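Local coordinates for putative immunoglobulin-blocking virulence protein (Mycoplasma mycoides subsp. capri, PDB 7ADK) that probably binds host immunoglobulins and blocks their action, helping the mycoplasma to withstand antibody-based defence, at residues A[311-316]-A[324-329]; A[431-436]-A[467-472]. One frame throughout, in Å; residues are numbered along the deposited sequence.

Interaction 1 (A[311-316]-A[324-329]); sequences LTISPR and GEIDSN
S328, whose side chain packs against I313, also places its backbone N above one face of the flat carboxylate of D327. S328 N lies 2.8 Å from D327 OD2, with the nitrogen 36° out of the carboxylate plane; S303 OG gives the same OD2 a second partner. This bond lies beside the main contact, which belongs to a small antiparallel sheet of three strands in the order 1-3-2, with strand 326-332 in the middle and strand 312-313 along one side. Backbone bonds of T312 with G332 and of S314 with G330 join the two chain runs beside the contact, and I313 reaches diagonally along its neighbour to I326 and S328.

I313 does this with two branches. Its chi1 of -67° sets CG1 beside the backbone N and thereby turns CG2 anti to that nitrogen. I313 CG2 rests on S328 CB at 3.6 Å, while the extended CG1 arm carries I313 CD1 to I326 CG2 at 4.0 Å, the two isoleucines meeting obliquely. A branched apolar residue suits a place roofed by helix 182-194, whose A192 touches both isoleucines. Serine suits 328 because its short side chain leaves room for the I313 methyl. S328 OG passes I313 CG1 and CG2 in van der Waals contact, each at 3.9 Å, and a hydrogen bond to G330 O satisfies this buried hydroxyl.

Where the chain leaves strand 312-313, serine again suits its place, because a short hydroxyl side chain can fold back on its own backbone. S314 OG, also bonded to D200, closes an ST turn by accepting from R316 N at 3.3 Å with an N-H...O angle of 142°.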
loop_
_atom_site.group_PDB
_atom_site.type_symbol
_atom_site.label_atom_id
_atom_site.label_comp_id
_atom_site.label_asym_id
_atom_site.label_seq_id
_atom_site.Cartn_x
_atom_site.Cartn_y
_atom_site.Cartn_z
ATOM N N LEU A 311 -11.700 14.979 42.894
ATOM C CA LEU A 311 -12.268 14.806 41.556
ATOM C C LEU A 311 -13.717 14.308 41.656
ATOM O O LEU A 311 -13.981 13.250 42.216
ATOM C CB LEU A 311 -11.410 13.826 40.737
ATOM C CG LEU A 311 -9.889 14.026 40.723
ATOM C CD1 LEU A 311 -9.278 13.015 39.769
ATOM C CD2 LEU A 311 -9.461 15.413 40.269
ATOM N N THR A 312 -14.672 15.057 41.123
ATOM C CA THR A 312 -16.105 14.723 41.175
ATOM C C THR A 312 -16.502 13.812 40.017
ATOM O O THR A 312 -15.978 13.973 38.922
ATOM C CB THR A 312 -16.985 15.982 41.162
ATOM O OG1 THR A 312 -16.739 16.800 40.047
ATOM C CG2 THR A 312 -16.760 16.847 42.382
ATOM N N ILE A 313 -17.467 12.907 40.224
ATOM C CA ILE A 313 -18.061 12.052 39.178
ATOM C C ILE A 313 -18.452 12.910 37.972
ATOM O O ILE A 313 -19.196 13.876 38.136
ATOM C CB ILE A 313 -19.295 11.280 39.723
ATOM C CG1 ILE A 313 -18.878 10.239 40.785
ATOM C CG2 ILE A 313 -20.086 10.641 38.569
ATOM C CD1 ILE A 313 -20.046 9.544 41.479
ATOM N N SER A 314 -17.980 12.574 36.770
ATOM C CA SER A 314 -18.504 13.196 35.549
ATOM C C SER A 314 -19.939 12.726 35.326
ATOM O O SER A 314 -20.176 11.519 35.280
ATOM C CB SER A 314 -17.650 12.863 34.321
ATOM O OG SER A 314 -18.319 13.179 33.109
ATOM N N PRO A 315 -20.915 13.629 35.142
ATOM C CA PRO A 315 -22.271 13.211 34.826
ATOM C C PRO A 315 -22.399 12.377 33.551
ATOM O O PRO A 315 -23.353 11.625 33.439
ATOM C CB PRO A 315 -23.093 14.490 34.748
ATOM C CG PRO A 315 -22.327 15.463 35.627
ATOM C CD PRO A 315 -20.879 15.053 35.419
ATOM N N ARG A 316 -21.448 12.437 32.613
ATOM C CA ARG A 316 -21.436 11.609 31.395
ATOM C C ARG A 316 -20.903 10.195 31.648
ATOM O O ARG A 316 -21.265 9.263 30.947
ATOM C CB ARG A 316 -20.620 12.354 30.322
ATOM C CG ARG A 316 -20.766 11.806 28.896
ATOM C CD ARG A 316 -19.915 12.544 27.858
ATOM N NE ARG A 316 -20.221 13.975 27.771
ATOM C CZ ARG A 316 -20.791 14.640 26.796
ATOM N NH1 ARG A 316 -21.090 14.126 25.658
ATOM N NH2 ARG A 316 -21.082 15.868 26.986
ATOM N N GLY A 324 -27.791 -0.260 44.203
ATOM C CA GLY A 324 -28.582 0.975 44.216
ATOM C C GLY A 324 -27.776 2.188 44.669
ATOM O O GLY A 324 -28.171 2.914 45.578
ATOM N N GLU A 325 -26.616 2.383 44.056
ATOM C CA GLU A 325 -25.666 3.438 44.397
ATOM C C GLU A 325 -24.918 3.916 43.144
ATOM O O GLU A 325 -24.719 3.154 42.199
ATOM C CB GLU A 325 -24.730 2.935 45.509
ATOM C CG GLU A 325 -23.995 1.655 45.107
ATOM C CD GLU A 325 -23.052 1.115 46.185
ATOM O OE1 GLU A 325 -23.434 1.069 47.370
ATOM O OE2 GLU A 325 -21.913 0.727 45.855
ATOM N N ILE A 326 -24.552 5.195 43.126
ATOM C CA ILE A 326 -23.980 5.890 41.970
ATOM C C ILE A 326 -22.455 5.725 41.957
ATOM O O ILE A 326 -21.781 5.984 42.950
ATOM C CB ILE A 326 -24.399 7.373 41.960
ATOM C CG1 ILE A 326 -25.927 7.523 41.890
ATOM C CG2 ILE A 326 -23.738 8.122 40.806
ATOM C CD1 ILE A 326 -26.383 8.980 41.934
ATOM N N ASP A 327 -21.912 5.331 40.815
ATOM C CA ASP A 327 -20.507 5.019 40.544
ATOM C C ASP A 327 -20.109 5.617 39.183
ATOM O O ASP A 327 -20.971 6.111 38.460
ATOM C CB ASP A 327 -20.349 3.492 40.594
ATOM C CG ASP A 327 -18.910 3.017 40.806
ATOM O OD1 ASP A 327 -18.722 1.790 40.981
ATOM O OD2 ASP A 327 -17.986 3.862 40.856
ATOM N N SER A 328 -18.836 5.630 38.796
ATOM C CA SER A 328 -18.455 6.140 37.470
ATOM C C SER A 328 -17.212 5.485 36.883
ATOM O O SER A 328 -16.437 4.834 37.576
ATOM C CB SER A 328 -18.350 7.673 37.456
ATOM O OG SER A 328 -17.143 8.157 37.982
ATOM N N ASN A 329 -17.044 5.655 35.573
ATOM C CA ASN A 329 -15.813 5.361 34.842
ATOM C C ASN A 329 -15.078 6.656 34.425
ATOM O O ASN A 329 -14.431 6.700 33.385
ATOM C CB ASN A 329 -16.124 4.368 33.703
ATOM C CG ASN A 329 -17.140 4.843 32.675
ATOM O OD1 ASN A 329 -17.258 6.010 32.343
ATOM N ND2 ASN A 329 -17.909 3.939 32.114
#

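Interaction 2 (A[431-436]-A[467-472]); sequences RSKELI and LGALPK
I436 and A469 pack helix 426-442 against the turn that follows helix 464-467, within a beta-alpha-beta succession: the first helix links parallel strands 415-422 and 448-454, and the turn leads into the next parallel strand, 473-481. The tight part is buried and apolar. I436 CD1 meets L470 CD2 at 3.7 Å, the two side chains crossing at a slant. With CG1 beside the backbone N (chi1 -76°) and CG2 anti to it, I436 lays its CG2 methyl against the A469 carbonyl, 3.5 Å from A469 O. Branched isoleucine and leucine fill this layer, which I466 and Y449 extend, I466 touching I436 and Y449 touching L470.

Toward solvent the contact thins to one lysine. K433 runs its aliphatic chain beside A469, with CG 3.8 Å and CE 4.2 Å from A469 CB, before bending at its last torsion. Lysine suits this border because its methylenes can pack on A469 while the residue as a whole remains exposed to solvent. Alanine is small enough to let the turn come close to the helix. Q440 NE2, from the same helix, donates to both I436 O and A469 O, tying the helix backbone to the turn.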
loop_
_atom_site.group_PDB
_atom_site.type_symbol
_atom_site.label_atom_id
_atom_site.label_comp_id
_atom_site.label_asym_id
_atom_site.label_seq_id
_atom_site.Cartn_x
_atom_site.Cartn_y
_atom_site.Cartn_z
ATOM N N ARG A 431 10.839 30.545 -8.027
ATOM C CA ARG A 431 10.930 31.935 -7.574
ATOM C C ARG A 431 10.982 32.123 -6.065
ATOM O O ARG A 431 11.390 33.191 -5.639
ATOM C CB ARG A 431 9.802 32.761 -8.186
ATOM C CG ARG A 431 9.977 32.865 -9.705
ATOM C CD ARG A 431 9.127 33.974 -10.308
ATOM N NE ARG A 431 9.504 35.303 -9.814
ATOM C CZ ARG A 431 8.784 36.391 -9.913
ATOM N NH1 ARG A 431 7.658 36.397 -10.536
ATOM N NH2 ARG A 431 9.195 37.490 -9.390
ATOM N N SER A 432 10.627 31.135 -5.253
ATOM C CA SER A 432 10.563 31.267 -3.792
ATOM C C SER A 432 11.821 31.887 -3.196
ATOM O O SER A 432 11.718 32.877 -2.485
ATOM C CB SER A 432 10.286 29.924 -3.111
ATOM O OG SER A 432 11.212 28.924 -3.486
ATOM N N LYS A 433 13.021 31.380 -3.504
ATOM C CA LYS A 433 14.280 31.954 -3.005
ATOM C C LYS A 433 14.513 33.386 -3.493
ATOM O O LYS A 433 15.000 34.217 -2.731
ATOM C CB LYS A 433 15.465 31.053 -3.391
ATOM C CG LYS A 433 16.718 31.415 -2.580
ATOM C CD LYS A 433 17.930 30.569 -2.966
ATOM C CE LYS A 433 19.156 30.871 -2.103
ATOM N NZ LYS A 433 19.712 32.225 -2.331
ATOM N N GLU A 434 14.159 33.688 -4.739
ATOM C CA GLU A 434 14.321 35.024 -5.318
ATOM C C GLU A 434 13.371 36.025 -4.658
ATOM O O GLU A 434 13.781 37.110 -4.263
ATOM C CB GLU A 434 14.082 34.992 -6.836
ATOM C CG GLU A 434 14.878 33.931 -7.604
ATOM C CD GLU A 434 16.383 33.975 -7.418
ATOM O OE1 GLU A 434 16.961 35.052 -7.154
ATOM O OE2 GLU A 434 17.004 32.915 -7.560
ATOM N N LEU A 435 12.113 35.635 -4.458
ATOM C CA LEU A 435 11.075 36.439 -3.837
ATOM C C LEU A 435 11.355 36.678 -2.352
ATOM O O LEU A 435 11.265 37.811 -1.899
ATOM C CB LEU A 435 9.730 35.739 -4.080
ATOM C CG LEU A 435 8.509 36.565 -3.666
ATOM C CD1 LEU A 435 8.300 37.760 -4.578
ATOM C CD2 LEU A 435 7.269 35.703 -3.749
ATOM N N ILE A 436 11.743 35.641 -1.615
ATOM C CA ILE A 436 12.122 35.754 -0.211
ATOM C C ILE A 436 13.266 36.759 -0.035
ATOM O O ILE A 436 13.268 37.504 0.937
ATOM C CB ILE A 436 12.438 34.345 0.343
ATOM C CG1 ILE A 436 11.130 33.571 0.592
ATOM C CG2 ILE A 436 13.269 34.408 1.619
ATOM C CD1 ILE A 436 11.288 32.063 0.741
ATOM N N LEU A 467 14.867 27.670 2.890
ATOM C CA LEU A 467 14.796 27.897 4.333
ATOM C C LEU A 467 16.008 28.687 4.841
ATOM O O LEU A 467 15.849 29.545 5.698
ATOM C CB LEU A 467 14.643 26.545 5.053
ATOM C CG LEU A 467 13.209 26.133 5.440
ATOM C CD1 LEU A 467 12.174 26.344 4.343
ATOM C CD2 LEU A 467 13.195 24.659 5.808
ATOM N N GLY A 468 17.194 28.479 4.269
ATOM C CA GLY A 468 18.389 29.272 4.554
ATOM C C GLY A 468 18.375 30.707 4.016
ATOM O O GLY A 468 19.188 31.512 4.455
ATOM N N ALA A 469 17.500 31.035 3.064
ATOM C CA ALA A 469 17.329 32.391 2.534
ATOM C C ALA A 469 16.368 33.261 3.355
ATOM O O ALA A 469 16.412 34.485 3.252
ATOM C CB ALA A 469 16.846 32.287 1.094
ATOM N N LEU A 470 15.486 32.655 4.153
ATOM C CA LEU A 470 14.574 33.345 5.068
ATOM C C LEU A 470 15.353 34.168 6.116
ATOM O O LEU A 470 16.510 33.853 6.390
ATOM C CB LEU A 470 13.648 32.318 5.747
ATOM C CG LEU A 470 12.606 31.653 4.838
ATOM C CD1 LEU A 470 11.924 30.521 5.583
ATOM C CD2 LEU A 470 11.530 32.644 4.436
ATOM N N PRO A 471 14.759 35.219 6.710
ATOM C CA PRO A 471 15.429 36.051 7.712
ATOM C C PRO A 471 16.022 35.271 8.896
ATOM O O PRO A 471 15.522 34.220 9.277
ATOM C CB PRO A 471 14.374 37.038 8.196
ATOM C CG PRO A 471 13.376 37.121 7.053
ATOM C CD PRO A 471 13.434 35.738 6.423
ATOM N N LYS A 472 17.063 35.813 9.535
ATOM C CA LYS A 472 17.672 35.243 10.756
ATOM C C LYS A 472 16.747 35.296 11.984
ATOM O O LYS A 472 16.979 34.624 12.985
ATOM C CB LYS A 472 19.019 35.946 10.998
ATOM C CG LYS A 472 19.901 35.179 11.989
ATOM C CD LYS A 472 21.350 35.660 12.110
ATOM C CE LYS A 472 21.471 37.075 12.674
ATOM N NZ LYS A 472 22.733 37.308 13.355
#

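In the fold
Interactions 1 and 2 lie on opposite sides of the chain's centre, their own centres about 57 Å apart, and follow one another along the chain without touching or sharing any element. Both are largely buried, but 311-316 with 324-329 keeps all its touching residues inside, whereas 431-436 with 467-472 ends in an exposed lysine at its border. The first joins two neighbouring strands of a small antiparallel sheet; its apolar meeting point is roofed by a helix and bordered by a serine whose hydroxyl bonds to a backbone carbonyl. The second joins a helix to a turn beside a larger mixed sheet; its packing is mainly aliphatic, with a glutamine side chain supplying the polar link.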